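Local coordinates for Tlr1789 protein (Thermosynechococcus elongatus, PDB 2X8X) that probably helps insert or translocate proteins at the cyanobacterial outer membrane as an Omp85-family protein, this chain being its N-terminal run of three POTRA domains, at residues V5-V10 / P31-T36; Q21-V26 / N45-T50; F52-N57 / R74-L79; L79-V84 / D142-L147. All coordinates share one frame; numbering follows the deposited sequence.

How the interactions relate
Interactions 1 to 3 lie within the first POTRA domain of the chain, and interaction 4 in the second. Interactions 1 and 3 fix two regions of one mixed sheet, their centres about 25 Å apart, where strand 5-13 meets 34-35 and where hairpin strands 53-63 and 66-75 pair. Interaction 2, between the domain's two helices, touches both: the hydroxyl of Tyr24 probably hydrogen-bonds Val10 O at 3.2 Å, and Leu22 CD2 packs on Phe52 CD2 at 3.5 Å. Leu79 belongs to interactions 3 and 4, whose centres are about 15 Å apart, and Pro77 packs on Gly143, so residues 74-84 carry the chain from one domain into the next.

Interaction 1. Residues V5-V10 / P31-T36; sequences VLIAEV and PGSTTT
Ile7 and Thr35 meet where the short edge strand of a POTRA domain pairs antiparallel with the first strand. CG1 of Ile7 stands anti to its carbonyl carbon (chi1 -54°), and the chain carries CD1 obliquely across the Thr35 side chain to lie 3.5 Å from Thr35 CG2, a tight carbon pair. The Thr35 methyl sits between its own backbone N and carbonyl carbon, while OG1, anti to N, donates forward to Thr36 O. Val10 and Pro31 meet at about a right angle instead, Val10 CG2 lying 4.0 Å from Pro31 CD, and Pro31 CB rests against Ala8 O. On the more exposed side, Leu6 CD1 reaches Gly32 O at 3.5 Å.

The backbones hold this arrangement together. Val5 and Thr35 form a hydrogen-bonded pair, each N-H reaching the other's carbonyl, and Ile7 N bonds Ser33 O at 3.0 Å. The hydroxyl of Ser33 turns back to Arg30 O. At Ala8 the chain turns a corner, and Ala8 and Glu9 bond to Val67 of strand 66-75. Just before that corner, Gly32 N gives a nearly straight bond to Ile7 O, 2.8 Å long with 169° at the hydrogen, the donor tilted 26° from the carbonyl plane.

Interaction 2. Residues Q21-V26 / N45-T50; sequences QLVYQV and NAIFAT
Val26, Ile47 and Thr50 carry most of the contact between helix 17-26 and the end of helix 37-48 with the turn that follows it, in the first POTRA domain. The two methyls of Val26 divide the work. CG2, set between the backbone N and the carbonyl carbon (chi1 -52°), lies 3.8 Å from Ile47 CG1, the two side chains meeting at about a right angle; CG1 instead crosses obliquely to Thr50 CG2 at 3.9 Å. Ile47 is shared in turn. While its CG1 receives Val26, its CD1 runs on to Val23 CG1, also at 3.8 Å, so one isoleucine bridges two residues of the facing helix that lie close to a turn apart.

Thr50 exposes carbon rather than oxygen to this interface. With OG1 between N and the carbonyl carbon (chi1 60°), the hydroxyl donates to Ile47 O at 2.7 Å, in the carbonyl plane; the same oxygen also accepts Thr50 N. That local bond fixes the side-chain rotation and leaves CG2 facing Val26 and, tip to tip, Leu22 CD2. Ala46 closes the end of the contact, its CB resting 3.8 Å from the carbonyl oxygen Val26 O.

Both helices cover the domain's sheet. Val23 rests on Val12 of strand 5-13 and Phe53 of strand 53-63, and Ile47 also touches Phe53 and Val56, as well as Phe71 and Val73 of strand 66-75.

Interaction 3. Residues F52-N57 / R74-L79; sequences FFADVN and RPYPVL
Tyr76, with CG anti to its carbonyl carbon (chi1 -65°), swings its ring beneath the backbone of Phe53 and Ala54, while Arg74 extends with CG anti to N (chi1 -175°) before bending at chi3 to bring a face of its guanidinium against Ala54 CB. The alanine is thus held between two flat groups. Its N lies over the centre of the tyrosine ring, 3.8 Å above the plane, and its CA is 3.6 Å from Tyr76 CE1. Over the guanidinium, Ala54 CB is 3.3 Å from Arg74 NH2 and offset toward the rim. Asp55 is close to the same group, but OD2 stays 4.4 Å from Arg74 NH1, beyond a salt bridge, so any attraction there is probably modest.

The backbone explains why Ala54 lies so near. Ala54 and Asp55 both face Arg74, a classic beta bulge: Ala54 N bonds Arg74 O at 2.7 Å, and Asp55 N reaches the same oxygen only weakly. Arg74 N closes the bulge by bonding Asp55 O at 3.1 Å; on the Phe52 side of it Tyr76 N bonds Phe52 O at 2.9 Å. The bulge lies in the hairpin of strands 53-63 and 66-75. Phe53 packs on Leu19 and Val23 of helix 17-26 and on Ile47 of helix 37-48, whereas Tyr76 touches Leu107 in a loop of the following domain.

Interaction 4. Residues L79-V84 / D142-L147; sequences LRAVQV and DGVVTL
Gln83 reaches across to Thr146 and Val144 where two parallel strands of the second POTRA domain lie side by side. From CB, its CG takes the crowded position between N and the carbonyl carbon (chi1 57°), 3.6 Å from both Val145 O and Thr146 OG1. The rest of the chain is extended: CD passes Val144 CG1 at 3.7 Å, nearly at a right angle, and OE1 lies near the same methyl. At the tip NE2 donates to Thr146 OG1 at 2.9 Å, the hydroxyl lying close to the amide plane, which helps set the amide's orientation.

The backbone of Gln83 is bonded to the same strand through both its N (to Val145 O) and its O (from Leu147 N). Val145 N donates to Ala81 O almost straight, at 177°. On the other face Val82 CG1 packs on Leu147 CD1 at 3.8 Å, and Leu79 CD1 on Val145 CG2. Where the pairing opens, Gly143 O takes a bond of 2.7 Å from Arg80 N and a weak one from Ala81 N.

Within this chain strand 81-85 is an edge of the sheet, with 144-150 between it and 132-139. Val82 and Leu147 pack on Phe99 of helix 92-99; Val145 meets Leu112, and Leu147 Ile119, of helix 109-125.

Interaction 1. Residues V5-V10 / P31-T36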
# COMPACT_ATOMS: atom_id res chain seq x y z
N VAL A 5 28.99 24.58 -18.81
CA VAL A 5 29.82 25.30 -17.80
C VAL A 5 30.81 24.35 -17.14
O VAL A 5 30.47 23.22 -16.81
CB VAL A 5 28.96 25.89 -16.63
CG1 VAL A 5 29.84 26.73 -15.70
CG2 VAL A 5 27.77 26.71 -17.14
N LEU A 6 32.03 24.82 -16.90
CA LEU A 6 33.03 24.04 -16.14
C LEU A 6 32.93 24.19 -14.61
O LEU A 6 32.92 25.32 -14.09
CB LEU A 6 34.45 24.36 -16.63
CG LEU A 6 35.67 23.75 -15.91
CD1 LEU A 6 35.79 22.25 -16.22
CD2 LEU A 6 36.98 24.46 -16.27
N ILE A 7 32.93 23.07 -13.88
CA ILE A 7 32.67 23.03 -12.44
C ILE A 7 33.98 22.95 -11.67
O ILE A 7 34.83 22.15 -12.02
CB ILE A 7 31.78 21.76 -12.07
CG1 ILE A 7 30.50 21.71 -12.90
CG2 ILE A 7 31.46 21.68 -10.53
CD1 ILE A 7 29.75 23.06 -13.03
N ALA A 8 34.14 23.79 -10.63
CA ALA A 8 35.32 23.75 -9.74
C ALA A 8 35.17 22.92 -8.46
O ALA A 8 36.15 22.31 -7.99
CB ALA A 8 35.77 25.15 -9.37
N GLU A 9 33.97 22.92 -7.85
CA GLU A 9 33.71 22.09 -6.65
C GLU A 9 32.27 21.66 -6.62
O GLU A 9 31.37 22.31 -7.19
CB GLU A 9 34.16 22.73 -5.30
CG GLU A 9 33.34 23.93 -4.80
CD GLU A 9 34.00 24.75 -3.62
OE1 GLU A 9 33.92 24.27 -2.46
OE2 GLU A 9 34.60 25.86 -3.84
N VAL A 10 32.08 20.54 -5.95
CA VAL A 10 30.76 19.98 -5.77
C VAL A 10 30.65 19.82 -4.27
O VAL A 10 31.55 19.27 -3.63
CB VAL A 10 30.60 18.64 -6.56
CG1 VAL A 10 29.18 18.02 -6.34
CG2 VAL A 10 30.80 18.88 -8.04
N PRO A 31 34.05 17.95 -9.77
CA PRO A 31 35.01 19.04 -9.99
C PRO A 31 35.83 18.67 -11.21
O PRO A 31 36.31 17.53 -11.31
CB PRO A 31 35.90 19.01 -8.73
CG PRO A 31 35.12 18.14 -7.71
CD PRO A 31 34.36 17.17 -8.54
N GLY A 32 35.93 19.60 -12.15
CA GLY A 32 36.70 19.39 -13.38
C GLY A 32 35.86 18.98 -14.58
O GLY A 32 36.39 18.89 -15.70
N SER A 33 34.56 18.75 -14.34
CA SER A 33 33.66 18.28 -15.38
C SER A 33 32.86 19.45 -15.95
O SER A 33 32.68 20.47 -15.26
CB SER A 33 32.77 17.11 -14.89
OG SER A 33 31.56 17.58 -14.33
N THR A 34 32.47 19.34 -17.22
CA THR A 34 31.61 20.32 -17.90
C THR A 34 30.16 19.84 -17.85
O THR A 34 29.87 18.72 -18.24
CB THR A 34 32.05 20.42 -19.39
OG1 THR A 34 33.43 20.87 -19.49
CG2 THR A 34 31.14 21.33 -20.21
N THR A 35 29.24 20.67 -17.37
CA THR A 35 27.84 20.28 -17.29
C THR A 35 26.87 21.27 -18.00
O THR A 35 27.25 22.43 -18.32
CB THR A 35 27.44 20.00 -15.81
OG1 THR A 35 26.12 19.48 -15.75
CG2 THR A 35 27.46 21.29 -14.94
N THR A 36 25.64 20.82 -18.27
CA THR A 36 24.54 21.73 -18.64
C THR A 36 23.44 21.73 -17.54
O THR A 36 23.49 20.93 -16.58
CB THR A 36 23.91 21.32 -20.00
OG1 THR A 36 23.37 20.01 -19.91
CG2 THR A 36 24.95 21.31 -21.12

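Interaction 2. Residues Q21-V26 / N45-T50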
# COMPACT_ATOMS: atom_id res chain seq x y z
N GLN A 21 28.03 10.04 1.09
CA GLN A 21 28.80 9.26 0.10
C GLN A 21 27.87 8.76 -1.03
O GLN A 21 28.22 8.81 -2.21
CB GLN A 21 29.56 8.12 0.77
CG GLN A 21 30.86 8.57 1.56
CD GLN A 21 30.68 8.51 3.09
OE1 GLN A 21 29.57 8.26 3.59
NE2 GLN A 21 31.77 8.71 3.84
N LEU A 22 26.66 8.34 -0.66
CA LEU A 22 25.66 7.91 -1.65
C LEU A 22 25.33 8.95 -2.71
O LEU A 22 25.25 8.60 -3.88
CB LEU A 22 24.38 7.43 -0.97
CG LEU A 22 23.27 6.99 -1.92
CD1 LEU A 22 23.57 5.57 -2.53
CD2 LEU A 22 21.95 7.06 -1.15
N VAL A 23 25.10 10.20 -2.28
CA VAL A 23 24.87 11.33 -3.16
C VAL A 23 26.04 11.49 -4.14
O VAL A 23 25.82 11.63 -5.36
CB VAL A 23 24.64 12.66 -2.36
CG1 VAL A 23 24.48 13.89 -3.29
CG2 VAL A 23 23.41 12.53 -1.46
N TYR A 24 27.26 11.47 -3.63
CA TYR A 24 28.42 11.57 -4.54
C TYR A 24 28.49 10.43 -5.52
O TYR A 24 28.89 10.63 -6.64
CB TYR A 24 29.73 11.63 -3.78
CG TYR A 24 30.03 13.00 -3.25
CD1 TYR A 24 30.23 14.07 -4.14
CD2 TYR A 24 30.13 13.23 -1.88
CE1 TYR A 24 30.49 15.35 -3.64
CE2 TYR A 24 30.43 14.50 -1.39
CZ TYR A 24 30.59 15.54 -2.27
OH TYR A 24 30.84 16.80 -1.79
N GLN A 25 28.13 9.23 -5.09
CA GLN A 25 28.17 8.01 -5.88
C GLN A 25 27.17 8.12 -7.05
O GLN A 25 27.46 7.67 -8.11
CB GLN A 25 27.77 6.89 -4.91
CG GLN A 25 27.85 5.40 -5.30
CD GLN A 25 27.91 4.47 -4.02
OE1 GLN A 25 27.25 4.74 -3.00
NE2 GLN A 25 28.70 3.38 -4.09
N VAL A 26 26.01 8.75 -6.86
CA VAL A 26 24.94 8.67 -7.87
C VAL A 26 24.93 9.83 -8.87
O VAL A 26 24.35 9.74 -9.92
CB VAL A 26 23.51 8.50 -7.22
CG1 VAL A 26 23.47 7.35 -6.22
CG2 VAL A 26 23.13 9.72 -6.50
N ASN A 45 17.38 14.21 -10.22
CA ASN A 45 16.53 13.01 -10.43
C ASN A 45 17.17 11.75 -9.86
O ASN A 45 16.53 10.97 -9.17
CB ASN A 45 16.29 12.72 -11.89
CG ASN A 45 15.50 13.76 -12.59
OD1 ASN A 45 15.49 13.79 -13.83
ND2 ASN A 45 14.81 14.60 -11.85
N ALA A 46 18.44 11.51 -10.17
CA ALA A 46 19.16 10.31 -9.63
C ALA A 46 19.25 10.26 -8.13
O ALA A 46 19.12 9.19 -7.53
CB ALA A 46 20.59 10.20 -10.25
N ILE A 47 19.49 11.40 -7.51
CA ILE A 47 19.50 11.45 -6.07
C ILE A 47 18.12 11.20 -5.50
O ILE A 47 17.94 10.47 -4.49
CB ILE A 47 19.99 12.85 -5.60
CG1 ILE A 47 21.44 13.09 -6.04
CG2 ILE A 47 19.87 12.93 -4.11
CD1 ILE A 47 21.89 14.59 -5.95
N PHE A 48 17.12 11.80 -6.12
CA PHE A 48 15.76 11.53 -5.64
C PHE A 48 15.39 10.05 -5.79
O PHE A 48 14.74 9.49 -4.88
CB PHE A 48 14.76 12.46 -6.32
CG PHE A 48 13.47 12.56 -5.59
CD1 PHE A 48 13.32 13.50 -4.57
CD2 PHE A 48 12.41 11.76 -5.94
CE1 PHE A 48 12.08 13.59 -3.87
CE2 PHE A 48 11.19 11.77 -5.21
CZ PHE A 48 11.03 12.75 -4.19
N ALA A 49 15.80 9.40 -6.91
CA ALA A 49 15.47 8.00 -7.15
C ALA A 49 16.06 7.06 -6.11
O ALA A 49 15.66 5.90 -6.08
CB ALA A 49 15.93 7.52 -8.51
N THR A 50 16.95 7.53 -5.25
CA THR A 50 17.54 6.61 -4.24
C THR A 50 16.47 6.29 -3.17
O THR A 50 16.57 5.28 -2.51
CB THR A 50 18.74 7.19 -3.53
OG1 THR A 50 18.33 8.39 -2.85
CG2 THR A 50 19.98 7.40 -4.54

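Interaction 3. Residues F52-N57 / R74-L79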
# COMPACT_ATOMS: atom_id res chain seq x y z
N PHE A 52 15.76 8.10 -0.41
CA PHE A 52 16.04 8.67 0.93
C PHE A 52 15.65 10.13 1.13
O PHE A 52 15.80 10.66 2.25
CB PHE A 52 17.55 8.57 1.26
CG PHE A 52 18.07 7.17 1.42
CD1 PHE A 52 17.82 6.45 2.59
CD2 PHE A 52 18.83 6.58 0.39
CE1 PHE A 52 18.29 5.15 2.74
CE2 PHE A 52 19.34 5.27 0.52
CZ PHE A 52 19.09 4.56 1.71
N PHE A 53 15.19 10.83 0.09
CA PHE A 53 15.13 12.30 0.19
C PHE A 53 13.76 12.86 -0.09
O PHE A 53 13.14 12.49 -1.08
CB PHE A 53 16.18 12.96 -0.74
CG PHE A 53 17.57 12.46 -0.49
CD1 PHE A 53 18.32 12.95 0.58
CD2 PHE A 53 18.12 11.48 -1.29
CE1 PHE A 53 19.60 12.46 0.84
CE2 PHE A 53 19.40 10.99 -1.03
CZ PHE A 53 20.16 11.48 0.00
N ALA A 54 13.29 13.71 0.81
CA ALA A 54 12.02 14.40 0.58
C ALA A 54 12.13 15.49 -0.48
O ALA A 54 11.12 15.87 -1.11
CB ALA A 54 11.49 15.02 1.90
N ASP A 55 13.34 16.02 -0.68
CA ASP A 55 13.50 17.19 -1.48
C ASP A 55 14.96 17.25 -1.90
O ASP A 55 15.84 16.83 -1.15
CB ASP A 55 13.11 18.47 -0.71
CG ASP A 55 12.77 19.63 -1.65
OD1 ASP A 55 13.01 19.54 -2.88
OD2 ASP A 55 12.27 20.67 -1.16
N VAL A 56 15.20 17.64 -3.15
CA VAL A 56 16.56 17.72 -3.76
C VAL A 56 16.57 18.98 -4.64
O VAL A 56 15.70 19.10 -5.54
CB VAL A 56 16.88 16.49 -4.64
CG1 VAL A 56 18.38 16.55 -5.14
CG2 VAL A 56 16.65 15.14 -3.86
N ASN A 57 17.54 19.89 -4.41
CA ASN A 57 17.79 21.00 -5.30
C ASN A 57 19.29 21.12 -5.64
O ASN A 57 20.15 20.89 -4.77
CB ASN A 57 17.40 22.33 -4.63
CG ASN A 57 15.89 22.48 -4.45
OD1 ASN A 57 15.27 23.26 -5.18
ND2 ASN A 57 15.29 21.74 -3.48
N ARG A 74 17.24 17.12 1.56
CA ARG A 74 16.42 17.12 2.79
C ARG A 74 15.95 15.65 2.89
O ARG A 74 15.09 15.22 2.12
CB ARG A 74 15.21 18.08 2.64
CG ARG A 74 14.41 18.22 3.92
CD ARG A 74 13.25 19.26 3.74
NE ARG A 74 12.17 18.43 4.17
CZ ARG A 74 11.06 18.11 3.52
NH1 ARG A 74 10.68 18.71 2.40
NH2 ARG A 74 10.31 17.22 4.11
N PRO A 75 16.67 14.85 3.66
CA PRO A 75 16.38 13.47 3.83
C PRO A 75 15.02 13.29 4.54
O PRO A 75 14.55 14.21 5.30
CB PRO A 75 17.45 13.00 4.79
CG PRO A 75 18.58 14.14 4.69
CD PRO A 75 17.85 15.33 4.40
N TYR A 76 14.43 12.12 4.36
CA TYR A 76 13.30 11.75 5.21
C TYR A 76 13.92 11.58 6.61
O TYR A 76 15.11 11.41 6.70
CB TYR A 76 12.62 10.44 4.76
CG TYR A 76 11.96 10.55 3.39
CD1 TYR A 76 10.83 11.37 3.20
CD2 TYR A 76 12.44 9.84 2.31
CE1 TYR A 76 10.23 11.52 1.93
CE2 TYR A 76 11.85 9.96 1.08
CZ TYR A 76 10.73 10.82 0.90
OH TYR A 76 10.14 10.93 -0.38
N PRO A 77 13.11 11.66 7.69
CA PRO A 77 13.56 11.52 9.08
C PRO A 77 14.05 10.10 9.31
O PRO A 77 13.71 9.18 8.54
CB PRO A 77 12.26 11.66 9.91
CG PRO A 77 11.20 12.17 8.98
CD PRO A 77 11.64 11.90 7.57
N VAL A 78 14.81 9.89 10.38
CA VAL A 78 15.13 8.54 10.84
C VAL A 78 13.80 7.88 11.24
O VAL A 78 12.97 8.49 11.92
CB VAL A 78 16.13 8.52 12.00
CG1 VAL A 78 16.27 7.12 12.60
CG2 VAL A 78 17.54 8.94 11.48
N LEU A 79 13.58 6.67 10.77
CA LEU A 79 12.33 5.99 11.07
C LEU A 79 12.26 5.49 12.52
O LEU A 79 13.13 4.69 12.96
CB LEU A 79 12.17 4.79 10.08
CG LEU A 79 10.88 3.98 10.30
CD1 LEU A 79 9.62 4.86 9.99
CD2 LEU A 79 10.87 2.73 9.44

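Interaction 4. Residues L79-V84 / D142-L147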
# COMPACT_ATOMS: atom_id res chain seq x y z
N LEU A 79 13.58 6.67 10.77
CA LEU A 79 12.33 5.99 11.07
C LEU A 79 12.26 5.49 12.52
O LEU A 79 13.13 4.69 12.96
CB LEU A 79 12.17 4.79 10.08
CG LEU A 79 10.88 3.98 10.30
CD1 LEU A 79 9.62 4.86 9.99
CD2 LEU A 79 10.87 2.73 9.44
N ARG A 80 11.23 5.91 13.26
CA ARG A 80 11.08 5.48 14.66
C ARG A 80 9.94 4.49 14.92
O ARG A 80 9.97 3.75 15.91
CB ARG A 80 10.81 6.69 15.56
CG ARG A 80 11.88 7.75 15.49
CD ARG A 80 13.23 7.23 15.95
NE ARG A 80 14.22 8.31 15.80
CZ ARG A 80 15.51 8.16 16.06
NH1 ARG A 80 15.97 6.96 16.44
NH2 ARG A 80 16.31 9.18 15.88
N ALA A 81 8.93 4.50 14.06
CA ALA A 81 7.77 3.62 14.27
C ALA A 81 6.90 3.62 13.05
O ALA A 81 6.87 4.62 12.25
CB ALA A 81 6.88 4.13 15.53
N VAL A 82 6.17 2.49 12.87
CA VAL A 82 5.17 2.47 11.79
C VAL A 82 3.91 1.99 12.50
O VAL A 82 3.98 1.02 13.22
CB VAL A 82 5.51 1.48 10.67
CG1 VAL A 82 4.42 1.51 9.54
CG2 VAL A 82 6.94 1.81 10.09
N GLN A 83 2.81 2.74 12.35
CA GLN A 83 1.51 2.44 13.00
C GLN A 83 0.43 2.35 11.89
O GLN A 83 0.57 2.91 10.79
CB GLN A 83 1.17 3.48 14.09
CG GLN A 83 1.14 4.87 13.58
CD GLN A 83 1.02 5.95 14.65
OE1 GLN A 83 1.29 5.75 15.83
NE2 GLN A 83 0.59 7.13 14.21
N VAL A 84 -0.63 1.62 12.15
CA VAL A 84 -1.59 1.42 11.10
C VAL A 84 -3.00 1.80 11.65
O VAL A 84 -3.29 1.58 12.83
CB VAL A 84 -1.50 -0.01 10.60
CG1 VAL A 84 -1.72 -0.94 11.74
CG2 VAL A 84 -2.59 -0.31 9.65
N ASP A 142 8.73 13.73 13.12
CA ASP A 142 9.41 13.02 14.22
C ASP A 142 9.73 11.51 13.91
O ASP A 142 10.26 10.81 14.79
CB ASP A 142 8.59 13.15 15.52
CG ASP A 142 7.25 12.40 15.47
OD1 ASP A 142 6.79 11.93 14.37
OD2 ASP A 142 6.62 12.27 16.56
N GLY A 143 9.45 11.01 12.70
CA GLY A 143 9.95 9.68 12.25
C GLY A 143 8.90 8.59 12.44
O GLY A 143 9.21 7.43 12.40
N VAL A 144 7.68 9.00 12.78
CA VAL A 144 6.56 8.06 12.89
C VAL A 144 5.76 8.05 11.59
O VAL A 144 5.29 9.15 11.12
CB VAL A 144 5.64 8.40 14.10
CG1 VAL A 144 4.40 7.43 14.11
CG2 VAL A 144 6.42 8.27 15.41
N VAL A 145 5.61 6.87 11.00
CA VAL A 145 4.88 6.66 9.75
C VAL A 145 3.50 6.00 10.04
O VAL A 145 3.39 5.03 10.83
CB VAL A 145 5.73 5.83 8.71
CG1 VAL A 145 4.93 5.49 7.37
CG2 VAL A 145 6.99 6.62 8.29
N THR A 146 2.46 6.59 9.45
CA THR A 146 1.09 6.06 9.57
C THR A 146 0.61 5.57 8.20
O THR A 146 0.69 6.30 7.21
CB THR A 146 0.09 7.18 10.08
OG1 THR A 146 0.55 7.65 11.37
CG2 THR A 146 -1.32 6.62 10.20
N LEU A 147 0.16 4.32 8.21
CA LEU A 147 -0.48 3.64 7.10
C LEU A 147 -1.98 3.33 7.40
O LEU A 147 -2.38 3.22 8.58
CB LEU A 147 0.26 2.31 6.93
CG LEU A 147 1.75 2.34 6.73
CD1 LEU A 147 2.19 0.91 6.58
CD2 LEU A 147 2.01 3.10 5.43